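Local coordinates for protein CHAD domain (Ricinus communis, PDB 6QV5) that probably binds inorganic polyphosphate through an all-helical CHAD domain and carries a surface-bound zinc ion, at residues L38-R43 with M60-R65; E50-E55 with A135-A140; R66-L71 with D87-G92; R252-L257 with Q269-Y274. All blocks are in the same frame, centred on the assembly; numbering follows the deposited sequence.

Contact 1: L38-R43 with M60-R65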
# COMPACT_ATOMS: atom_id res chain seq x y z
N LEU A 38 8.84 4.69 -9.57
CA LEU A 38 9.35 3.70 -10.52
C LEU A 38 10.68 3.11 -10.07
O LEU A 38 10.88 1.91 -10.24
CB LEU A 38 9.45 4.27 -11.95
CG LEU A 38 8.13 4.57 -12.67
CD1 LEU A 38 8.36 5.50 -13.85
CD2 LEU A 38 7.42 3.29 -13.12
N GLU A 39 11.56 3.93 -9.44
CA GLU A 39 12.85 3.49 -8.90
C GLU A 39 12.62 2.52 -7.72
O GLU A 39 13.30 1.51 -7.62
CB GLU A 39 13.70 4.69 -8.46
CG GLU A 39 15.10 4.33 -7.95
CD GLU A 39 15.83 5.42 -7.18
OE1 GLU A 39 15.19 6.12 -6.36
OE2 GLU A 39 17.06 5.55 -7.38
N HIS A 40 11.62 2.83 -6.86
CA HIS A 40 11.23 2.02 -5.70
C HIS A 40 10.77 0.61 -6.12
O HIS A 40 11.05 -0.36 -5.42
CB HIS A 40 10.15 2.75 -4.88
CG HIS A 40 9.89 2.20 -3.51
ND1 HIS A 40 8.77 2.57 -2.79
CD2 HIS A 40 10.62 1.33 -2.76
CE1 HIS A 40 8.84 1.91 -1.64
NE2 HIS A 40 9.93 1.16 -1.58
N ILE A 41 10.12 0.51 -7.30
CA ILE A 41 9.65 -0.75 -7.88
C ILE A 41 10.84 -1.50 -8.52
O ILE A 41 11.07 -2.67 -8.18
CB ILE A 41 8.50 -0.49 -8.90
CG1 ILE A 41 7.27 0.17 -8.23
CG2 ILE A 41 8.09 -1.78 -9.65
CD1 ILE A 41 6.35 0.96 -9.15
N GLN A 42 11.56 -0.82 -9.44
CA GLN A 42 12.70 -1.34 -10.21
C GLN A 42 13.85 -1.89 -9.35
O GLN A 42 14.37 -2.96 -9.65
CB GLN A 42 13.20 -0.27 -11.20
CG GLN A 42 14.34 -0.70 -12.12
CD GLN A 42 15.70 -0.26 -11.60
OE1 GLN A 42 15.96 0.93 -11.38
NE2 GLN A 42 16.59 -1.22 -11.42
N ARG A 43 14.28 -1.14 -8.32
CA ARG A 43 15.41 -1.54 -7.47
C ARG A 43 15.14 -2.78 -6.59
O ARG A 43 16.07 -3.27 -5.94
CB ARG A 43 15.92 -0.36 -6.63
CG ARG A 43 16.51 0.80 -7.44
CD ARG A 43 17.91 0.54 -7.96
NE ARG A 43 18.92 0.67 -6.91
CZ ARG A 43 19.90 -0.21 -6.70
NH1 ARG A 43 20.00 -1.30 -7.46
NH2 ARG A 43 20.78 -0.01 -5.73
N MET A 60 8.57 -3.64 -2.86
CA MET A 60 8.13 -3.58 -4.26
C MET A 60 6.62 -3.35 -4.35
O MET A 60 6.18 -2.57 -5.20
CB MET A 60 8.55 -4.83 -5.05
CG MET A 60 8.61 -4.58 -6.54
SD MET A 60 8.99 -6.05 -7.52
CE MET A 60 9.20 -5.32 -9.09
N ARG A 61 5.83 -4.01 -3.48
CA ARG A 61 4.38 -3.87 -3.39
C ARG A 61 3.99 -2.44 -2.99
O ARG A 61 3.08 -1.87 -3.59
CB ARG A 61 3.77 -4.91 -2.42
CG ARG A 61 2.24 -4.87 -2.28
CD ARG A 61 1.53 -5.26 -3.56
NE ARG A 61 0.11 -4.88 -3.54
CZ ARG A 61 -0.40 -3.84 -4.19
NH1 ARG A 61 0.39 -3.05 -4.92
NH2 ARG A 61 -1.69 -3.57 -4.13
N VAL A 62 4.71 -1.87 -2.00
CA VAL A 62 4.52 -0.50 -1.50
C VAL A 62 4.82 0.50 -2.63
O VAL A 62 4.06 1.46 -2.80
CB VAL A 62 5.33 -0.23 -0.19
CG1 VAL A 62 5.46 1.26 0.12
CG2 VAL A 62 4.71 -0.97 0.99
N GLY A 63 5.86 0.22 -3.41
CA GLY A 63 6.26 1.01 -4.57
C GLY A 63 5.18 1.11 -5.62
O GLY A 63 4.98 2.17 -6.21
N VAL A 64 4.46 -0.01 -5.86
CA VAL A 64 3.34 -0.11 -6.81
C VAL A 64 2.16 0.71 -6.28
O VAL A 64 1.55 1.46 -7.04
CB VAL A 64 2.98 -1.59 -7.13
CG1 VAL A 64 1.68 -1.70 -7.93
CG2 VAL A 64 4.12 -2.28 -7.87
N ARG A 65 1.87 0.60 -4.96
CA ARG A 65 0.81 1.34 -4.27
C ARG A 65 1.07 2.85 -4.31
O ARG A 65 0.14 3.62 -4.57
CB ARG A 65 0.66 0.88 -2.82
CG ARG A 65 -0.30 -0.28 -2.65
CD ARG A 65 -0.80 -0.35 -1.23
NE ARG A 65 -1.26 -1.70 -0.88
CZ ARG A 65 -0.48 -2.63 -0.32
NH1 ARG A 65 0.79 -2.36 -0.04
NH2 ARG A 65 -0.98 -3.82 -0.04
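I41 and H40 straddle G63, one side chain passing on toward V64 and the other toward V62. The I41 branch that ends in CD1 lies against the peptide that follows the glycine: its CD1 is 3.5 Å from G63 O, and its CG1 is 4.0 Å from V64 CG2. The second branch of I41 turns to M60, whose extended chain crosses the isoleucine at about a right angle. There CE of M60 sits 3.8 Å from I41 CG2 and 3.4 Å from I41 O, so the methyl end of the thioether lies against both the side chain and the backbone carbonyl of one residue. H40 comes in from the other flank. Its CG is anti to the backbone N (chi1 -166°), and ND1 stands 3.4 Å from G63 CA, while CE1 is 3.9 Å from V62 CG1.

The arrangement is a close antiparallel helix pair of the all-helical CHAD fold. Helix 26-42 and helix 54-73 are joined through the short helix 45-50, and the axes of the two short segments approach to 7.9 Å at 155°. G63 presents bare backbone at this crossing, which lets I41 and H40 settle onto the helix itself. No hydrogen bond joins the two segments. The imidazole of H40 has its strongest polar partner just outside them, NE2 being hydrogen-bonded to OE1 of Q59, and this bond ties the ring to the same helix that it packs against; ND1 has a weak hydrogen bond with R66 NH2. Y149 of helix 147-163 touches both I41 and M60.

Contact 2: E50-E55 with A135-A140. With ZN (zinc ion), chain B.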
# COMPACT_ATOMS: atom_id res chain seq x y z
N GLU A 50 14.69 -13.69 -7.84
CA GLU A 50 15.66 -14.68 -7.37
C GLU A 50 15.49 -15.18 -5.92
O GLU A 50 15.81 -16.34 -5.66
CB GLU A 50 17.09 -14.15 -7.57
CG GLU A 50 17.49 -14.02 -9.03
CD GLU A 50 18.79 -13.30 -9.34
OE1 GLU A 50 19.56 -12.99 -8.40
OE2 GLU A 50 19.05 -13.05 -10.54
N GLY A 51 15.04 -14.32 -5.02
CA GLY A 51 14.89 -14.67 -3.61
C GLY A 51 13.49 -14.89 -3.08
O GLY A 51 12.52 -14.89 -3.85
N HIS A 52 13.39 -15.09 -1.75
CA HIS A 52 12.14 -15.31 -1.01
C HIS A 52 12.02 -14.38 0.21
O HIS A 52 11.16 -14.60 1.07
CB HIS A 52 12.00 -16.79 -0.60
CG HIS A 52 11.51 -17.67 -1.70
ND1 HIS A 52 10.16 -17.84 -1.94
CD2 HIS A 52 12.21 -18.40 -2.60
CE1 HIS A 52 10.08 -18.67 -2.97
NE2 HIS A 52 11.29 -19.03 -3.40
N ASP A 53 12.86 -13.32 0.25
CA ASP A 53 12.88 -12.31 1.32
C ASP A 53 11.53 -11.56 1.35
O ASP A 53 11.13 -11.02 0.32
CB ASP A 53 14.05 -11.33 1.12
CG ASP A 53 14.43 -10.47 2.31
OD1 ASP A 53 13.52 -9.86 2.92
OD2 ASP A 53 15.64 -10.39 2.62
N PRO A 54 10.82 -11.54 2.50
CA PRO A 54 9.51 -10.86 2.54
C PRO A 54 9.58 -9.33 2.43
O PRO A 54 8.66 -8.74 1.87
CB PRO A 54 8.91 -11.31 3.87
CG PRO A 54 10.07 -11.64 4.72
CD PRO A 54 11.14 -12.16 3.80
N GLU A 55 10.66 -8.71 2.95
CA GLU A 55 10.86 -7.26 2.93
C GLU A 55 11.06 -6.69 1.52
O GLU A 55 10.54 -5.61 1.23
CB GLU A 55 12.01 -6.86 3.89
CG GLU A 55 12.17 -5.36 4.12
CD GLU A 55 10.97 -4.56 4.61
OE1 GLU A 55 10.17 -5.10 5.41
OE2 GLU A 55 10.84 -3.39 4.20
N ALA A 135 5.07 -20.53 -3.57
CA ALA A 135 4.52 -20.72 -4.92
C ALA A 135 4.00 -19.39 -5.48
O ALA A 135 4.17 -19.13 -6.68
CB ALA A 135 3.40 -21.75 -4.89
N LYS A 136 3.39 -18.55 -4.63
CA LYS A 136 2.88 -17.23 -5.00
C LYS A 136 4.04 -16.28 -5.32
O LYS A 136 3.90 -15.41 -6.18
CB LYS A 136 1.97 -16.64 -3.91
CG LYS A 136 0.62 -17.35 -3.75
CD LYS A 136 -0.43 -16.93 -4.78
CE LYS A 136 -1.69 -17.74 -4.62
NZ LYS A 136 -2.71 -17.39 -5.65
N ARG A 137 5.20 -16.49 -4.65
CA ARG A 137 6.43 -15.73 -4.87
C ARG A 137 7.01 -16.10 -6.24
O ARG A 137 7.48 -15.22 -6.96
CB ARG A 137 7.45 -15.98 -3.73
CG ARG A 137 8.79 -15.24 -3.85
CD ARG A 137 8.67 -13.72 -3.89
NE ARG A 137 9.98 -13.07 -3.75
CZ ARG A 137 10.44 -12.55 -2.63
NH1 ARG A 137 9.71 -12.58 -1.52
NH2 ARG A 137 11.64 -11.98 -2.59
N HIS A 138 6.96 -17.40 -6.60
CA HIS A 138 7.41 -17.92 -7.89
C HIS A 138 6.52 -17.40 -9.02
O HIS A 138 7.03 -17.06 -10.08
CB HIS A 138 7.46 -19.46 -7.89
CG HIS A 138 8.65 -20.03 -7.17
ND1 HIS A 138 8.79 -21.39 -6.99
CD2 HIS A 138 9.71 -19.40 -6.62
CE1 HIS A 138 9.93 -21.55 -6.33
NE2 HIS A 138 10.52 -20.38 -6.09
N ALA A 139 5.20 -17.31 -8.75
CA ALA A 139 4.21 -16.79 -9.69
C ALA A 139 4.43 -15.30 -9.94
O ALA A 139 4.29 -14.84 -11.08
CB ALA A 139 2.80 -17.03 -9.15
N ALA A 140 4.80 -14.54 -8.88
CA ALA A 140 5.10 -13.11 -8.95
C ALA A 140 6.41 -12.89 -9.71
O ALA A 140 6.50 -11.94 -10.48
CB ALA A 140 5.20 -12.52 -7.55
ZN ZN B . 11.86 -20.70 -4.75
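The guanidinium of R137 has H52 CA over the centre of one face, 3.5 Å above the plane, with G51 O over the same face and D53 O at its edge. NH1 and NH2 grip that one oxygen end-on: NH1 is 2.8 Å from D53 O and NH2 is 3.1 Å from D53 O, the straighter bond being that of NH1 (154°). Both donors reach the carbonyl from the same face of its plane, and NH1 stands well above it. The H52 ring has H138 NE2 near its plane at the edge, and its ND1 lies 3.5 Å from R137 CG. The two imidazoles cross at about a right angle as side chains, their planes 60° apart, and converge on a zinc ion, bound by H52 NE2 at 2.2 Å and by H138 NE2 at 1.9 Å. D53 is also the N-cap of helix 54-73, its OD1 accepting from E55 N. The metal and the arginine thus fasten the turn before that helix to helix 122-145 at the surface. R137 NH2 and NE are hydrogen-bonded to A47 O and V48 O of helix 45-50, and helix 82-108 adjoins both segments, D102 touching P54 and A98 touching A140.

Contact 3: R66-L71 with D87-G92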
# COMPACT_ATOMS: atom_id res chain seq x y z
N ARG A 66 2.34 3.26 -4.08
CA ARG A 66 2.79 4.66 -4.11
C ARG A 66 2.63 5.24 -5.51
O ARG A 66 2.22 6.39 -5.65
CB ARG A 66 4.26 4.77 -3.67
CG ARG A 66 4.46 4.71 -2.16
CD ARG A 66 5.92 4.75 -1.76
NE ARG A 66 6.48 6.10 -1.88
CZ ARG A 66 7.36 6.46 -2.81
NH1 ARG A 66 7.81 7.71 -2.84
NH2 ARG A 66 7.80 5.59 -3.70
N LEU A 67 2.92 4.43 -6.55
CA LEU A 67 2.79 4.81 -7.96
C LEU A 67 1.32 5.04 -8.33
O LEU A 67 1.01 6.05 -8.96
CB LEU A 67 3.44 3.74 -8.87
CG LEU A 67 3.38 3.98 -10.38
CD1 LEU A 67 4.44 4.98 -10.83
CD2 LEU A 67 3.55 2.68 -11.13
N ARG A 68 0.42 4.11 -7.93
CA ARG A 68 -1.01 4.18 -8.20
C ARG A 68 -1.66 5.41 -7.54
O ARG A 68 -2.47 6.08 -8.18
CB ARG A 68 -1.73 2.89 -7.78
CG ARG A 68 -2.96 2.60 -8.64
CD ARG A 68 -4.01 1.80 -7.89
NE ARG A 68 -3.70 0.37 -7.87
CZ ARG A 68 -4.13 -0.50 -8.77
NH1 ARG A 68 -4.88 -0.10 -9.80
NH2 ARG A 68 -3.82 -1.79 -8.66
N SER A 69 -1.27 5.72 -6.28
CA SER A 69 -1.77 6.89 -5.55
C SER A 69 -1.26 8.19 -6.17
O SER A 69 -2.00 9.18 -6.19
CB SER A 69 -1.41 6.80 -4.07
OG SER A 69 -0.01 6.84 -3.86
N ALA A 70 -0.02 8.18 -6.70
CA ALA A 70 0.59 9.33 -7.38
C ALA A 70 -0.13 9.62 -8.70
O ALA A 70 -0.36 10.78 -9.03
CB ALA A 70 2.07 9.08 -7.64
N LEU A 71 -0.54 8.56 -9.42
CA LEU A 71 -1.28 8.69 -10.68
C LEU A 71 -2.72 9.17 -10.43
O LEU A 71 -3.30 9.82 -11.29
CB LEU A 71 -1.28 7.37 -11.48
CG LEU A 71 0.06 6.95 -12.09
CD1 LEU A 71 0.13 5.46 -12.26
CD2 LEU A 71 0.30 7.64 -13.42
N ASP A 87 -2.42 -2.71 -16.70
CA ASP A 87 -1.16 -3.41 -16.42
C ASP A 87 -0.64 -3.13 -15.00
O ASP A 87 -0.02 -4.00 -14.41
CB ASP A 87 -0.10 -3.07 -17.48
CG ASP A 87 -0.46 -3.45 -18.90
OD1 ASP A 87 -1.00 -4.56 -19.11
OD2 ASP A 87 -0.19 -2.64 -19.82
N ILE A 88 -0.92 -1.91 -14.47
CA ILE A 88 -0.54 -1.51 -13.10
C ILE A 88 -1.40 -2.33 -12.11
O ILE A 88 -0.88 -2.82 -11.11
CB ILE A 88 -0.66 0.03 -12.90
CG1 ILE A 88 0.47 0.76 -13.65
CG2 ILE A 88 -0.65 0.43 -11.40
CD1 ILE A 88 0.13 2.17 -14.12
N SER A 89 -2.70 -2.50 -12.44
CA SER A 89 -3.66 -3.29 -11.66
C SER A 89 -3.26 -4.77 -11.66
O SER A 89 -3.41 -5.43 -10.63
CB SER A 89 -5.07 -3.11 -12.21
OG SER A 89 -5.49 -1.76 -12.07
N TRP A 90 -2.74 -5.27 -12.80
CA TRP A 90 -2.25 -6.64 -12.96
C TRP A 90 -1.01 -6.86 -12.09
O TRP A 90 -0.94 -7.87 -11.38
CB TRP A 90 -1.97 -6.95 -14.44
CG TRP A 90 -1.05 -8.11 -14.68
CD1 TRP A 90 -1.36 -9.44 -14.58
CD2 TRP A 90 0.34 -8.04 -15.03
NE1 TRP A 90 -0.24 -10.20 -14.86
CE2 TRP A 90 0.81 -9.37 -15.13
CE3 TRP A 90 1.23 -6.99 -15.26
CZ2 TRP A 90 2.14 -9.67 -15.47
CZ3 TRP A 90 2.55 -7.28 -15.58
CH2 TRP A 90 2.99 -8.61 -15.69
N LEU A 91 -0.05 -5.92 -12.13
CA LEU A 91 1.19 -5.95 -11.34
C LEU A 91 0.90 -5.88 -9.83
O LEU A 91 1.55 -6.58 -9.06
CB LEU A 91 2.14 -4.81 -11.79
CG LEU A 91 3.49 -4.65 -11.07
CD1 LEU A 91 4.38 -5.87 -11.26
CD2 LEU A 91 4.21 -3.41 -11.54
N GLY A 92 -0.08 -5.06 -9.46
CA GLY A 92 -0.52 -4.90 -8.08
C GLY A 92 -1.16 -6.15 -7.52
O GLY A 92 -0.95 -6.49 -6.35
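R68 and I88 have the nearest CA atoms, 7.5 Å apart, where the two helical segments run antiparallel at 151° with their axes 11.2 Å apart at closest approach. That spacing is bridged by side chains. L71 and I88 meet tip to tip, CD1 of L71 lying 3.8 Å from CD1 of I88, and L67 adds a looser contact, its CD2 4.4 Å from I88 CG1. On the flank, R68 reaches over the isoleucine. Its CG is anti to the backbone N (chi1 -150°), and the chain bends at chi3, which turns NE aside. I88 CG2 lies over one face of the guanidinium, while S89 OG is at its edge, near the plane. The bond from R68 NH1 to S89 OG is 2.9 Å long and nearly straight at 165°. The hydroxyl is also hydrogen-bonded to Q85 O one turn back, which ties it to its own helix as well as to the arginine. Here helix 54-73 packs on helix 82-108, its successor in the chain, as consecutive antiparallel members of the helical bundle. Helix 26-42 closes on L67 through L34, C37 and I41, and helix 147-163 touches the apolar pair, W159 on L71 and L152 on I88.

Contact 4: R252-L257 with Q269-Y274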
# COMPACT_ATOMS: atom_id res chain seq x y z
N ARG A 252 -10.35 -14.91 4.65
CA ARG A 252 -10.69 -15.03 3.23
C ARG A 252 -9.71 -16.00 2.54
O ARG A 252 -10.15 -16.87 1.79
CB ARG A 252 -10.67 -13.64 2.56
CG ARG A 252 -11.02 -13.64 1.07
CD ARG A 252 -10.80 -12.28 0.41
NE ARG A 252 -9.40 -11.84 0.47
CZ ARG A 252 -8.46 -12.15 -0.42
NH1 ARG A 252 -8.75 -12.93 -1.46
NH2 ARG A 252 -7.23 -11.69 -0.28
N LEU A 253 -8.39 -15.85 2.81
CA LEU A 253 -7.33 -16.69 2.24
C LEU A 253 -7.42 -18.15 2.69
O LEU A 253 -7.22 -19.05 1.87
CB LEU A 253 -5.92 -16.14 2.55
CG LEU A 253 -5.49 -14.82 1.88
CD1 LEU A 253 -4.16 -14.36 2.42
CD2 LEU A 253 -5.40 -14.96 0.36
N LEU A 254 -7.72 -18.38 3.98
CA LEU A 254 -7.84 -19.73 4.54
C LEU A 254 -9.09 -20.46 4.04
O LEU A 254 -9.00 -21.65 3.73
CB LEU A 254 -7.77 -19.73 6.08
CG LEU A 254 -6.39 -19.44 6.70
CD1 LEU A 254 -6.53 -19.02 8.15
CD2 LEU A 254 -5.45 -20.63 6.58
N GLN A 255 -10.23 -19.74 3.91
CA GLN A 255 -11.49 -20.30 3.38
C GLN A 255 -11.30 -20.76 1.92
O GLN A 255 -11.84 -21.80 1.54
CB GLN A 255 -12.65 -19.28 3.53
CG GLN A 255 -14.02 -19.73 3.00
CD GLN A 255 -14.54 -21.01 3.62
OE1 GLN A 255 -14.96 -21.05 4.78
NE2 GLN A 255 -14.52 -22.09 2.85
N GLU A 256 -10.50 -20.01 1.14
CA GLU A 256 -10.15 -20.33 -0.25
C GLU A 256 -9.24 -21.57 -0.27
O GLU A 256 -9.38 -22.42 -1.16
CB GLU A 256 -9.43 -19.15 -0.92
CG GLU A 256 -10.37 -18.05 -1.41
CD GLU A 256 -9.70 -16.78 -1.88
OE1 GLU A 256 -8.67 -16.86 -2.60
OE2 GLU A 256 -10.21 -15.68 -1.55
N LEU A 257 -8.32 -21.67 0.71
CA LEU A 257 -7.39 -22.79 0.89
C LEU A 257 -8.14 -24.06 1.30
O LEU A 257 -7.74 -25.15 0.91
CB LEU A 257 -6.29 -22.42 1.92
CG LEU A 257 -5.18 -23.44 2.20
CD1 LEU A 257 -4.20 -23.53 1.04
CD2 LEU A 257 -4.44 -23.09 3.47
N GLN A 269 -10.26 -24.53 9.63
CA GLN A 269 -11.43 -24.13 10.41
C GLN A 269 -11.07 -23.70 11.84
O GLN A 269 -11.69 -22.79 12.37
CB GLN A 269 -12.52 -25.21 10.40
CG GLN A 269 -13.27 -25.35 9.07
CD GLN A 269 -14.26 -24.24 8.83
OE1 GLN A 269 -13.93 -23.17 8.30
NE2 GLN A 269 -15.51 -24.46 9.21
N PHE A 270 -10.03 -24.34 12.43
CA PHE A 270 -9.52 -24.01 13.76
C PHE A 270 -8.89 -22.62 13.75
O PHE A 270 -9.15 -21.82 14.65
CB PHE A 270 -8.50 -25.07 14.25
CG PHE A 270 -8.03 -24.86 15.67
CD1 PHE A 270 -8.73 -25.39 16.75
CD2 PHE A 270 -6.88 -24.11 15.94
CE1 PHE A 270 -8.30 -25.18 18.06
CE2 PHE A 270 -6.46 -23.90 17.25
CZ PHE A 270 -7.17 -24.44 18.30
N ALA A 271 -8.07 -22.33 12.71
CA ALA A 271 -7.40 -21.05 12.51
C ALA A 271 -8.43 -19.96 12.20
O ALA A 271 -8.34 -18.87 12.75
CB ALA A 271 -6.39 -21.15 11.39
N ARG A 272 -9.43 -20.29 11.35
CA ARG A 272 -10.52 -19.38 10.95
C ARG A 272 -11.40 -19.01 12.14
O ARG A 272 -11.82 -17.85 12.24
CB ARG A 272 -11.35 -19.98 9.81
CG ARG A 272 -10.68 -19.86 8.44
CD ARG A 272 -11.61 -20.20 7.30
NE ARG A 272 -12.62 -19.15 7.08
CZ ARG A 272 -13.92 -19.29 7.31
NH1 ARG A 272 -14.40 -20.45 7.76
NH2 ARG A 272 -14.75 -18.29 7.08
N GLY A 273 -11.66 -19.97 13.02
CA GLY A 273 -12.45 -19.78 14.23
C GLY A 273 -11.75 -18.83 15.19
O GLY A 273 -12.38 -17.92 15.72
N TYR A 274 -10.42 -19.03 15.36
CA TYR A 274 -9.54 -18.22 16.21
C TYR A 274 -9.46 -16.77 15.71
O TYR A 274 -9.53 -15.85 16.52
CB TYR A 274 -8.13 -18.84 16.27
CG TYR A 274 -7.28 -18.35 17.42
CD1 TYR A 274 -7.12 -19.11 18.58
CD2 TYR A 274 -6.59 -17.14 17.34
CE1 TYR A 274 -6.32 -18.67 19.63
CE2 TYR A 274 -5.79 -16.69 18.39
CZ TYR A 274 -5.66 -17.46 19.53
OH TYR A 274 -4.87 -17.02 20.57
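Q269 comes near the other helix through its amide oxygen, OE1 lying 4.2 Å from Q255 OE1, but its grip is on R272 within its own helix: the same OE1 accepts from R272 NH1 at 2.8 Å, in the plane of the guanidinium. A271, two residues on, offers its methyl to the other helix, with CB 3.9 Å from L254 CD1. R272 has the largest part in the contact. Its CG is anti to the carbonyl carbon (chi1 -78°) and rests 3.7 Å from L254 CB; farther out the chain bends at chi3, and NE comes 3.6 Å from Q255 CB. The glutamine and arginine side chains cross obliquely, amide and guanidinium planes 69° apart. Q255 OE1 stands over a guanidinium face, offset toward the rim and 3.1 Å from R272 NH1, but the angle is too poor for a hydrogen bond.

The two segments belong to an antiparallel helical hairpin, helix 224-260 followed by helix 265-281, and their axes approach to 9.7 Å at 160°. L125 of helix 122-145 touches A271. R272 NE is hydrogen-bonded to G251 O, just before the first segment. The chemistry is therefore divided: apolar carbons pack on the buried side, while the guanidinium is held in its plane by Q269 and meets the amide oxygen of Q255 over its face, an approach that is probably electrostatically favourable.

Contacts 1, 2 and 3 all use helix 54-73, at successive places: contact 2 at its start, contact 1 in the middle and contact 3 beyond. Contacts 1 and 3 touch, with centres about 9 Å apart; I41 meets L67, and V64 meets L91. Contact 2 lies about 15 Å from contact 1 between centres, at the surface with the zinc. Along the chain the segments of contacts 1 and 2 alternate, contact 1 closes before contact 3 opens, contact 3 is nested within contact 2, and contact 4 follows. Its centre is about 22 to 30 Å from the others, on the later hairpin of helix 224-260 and helix 265-281. One helix thus links the buried core to the metal site.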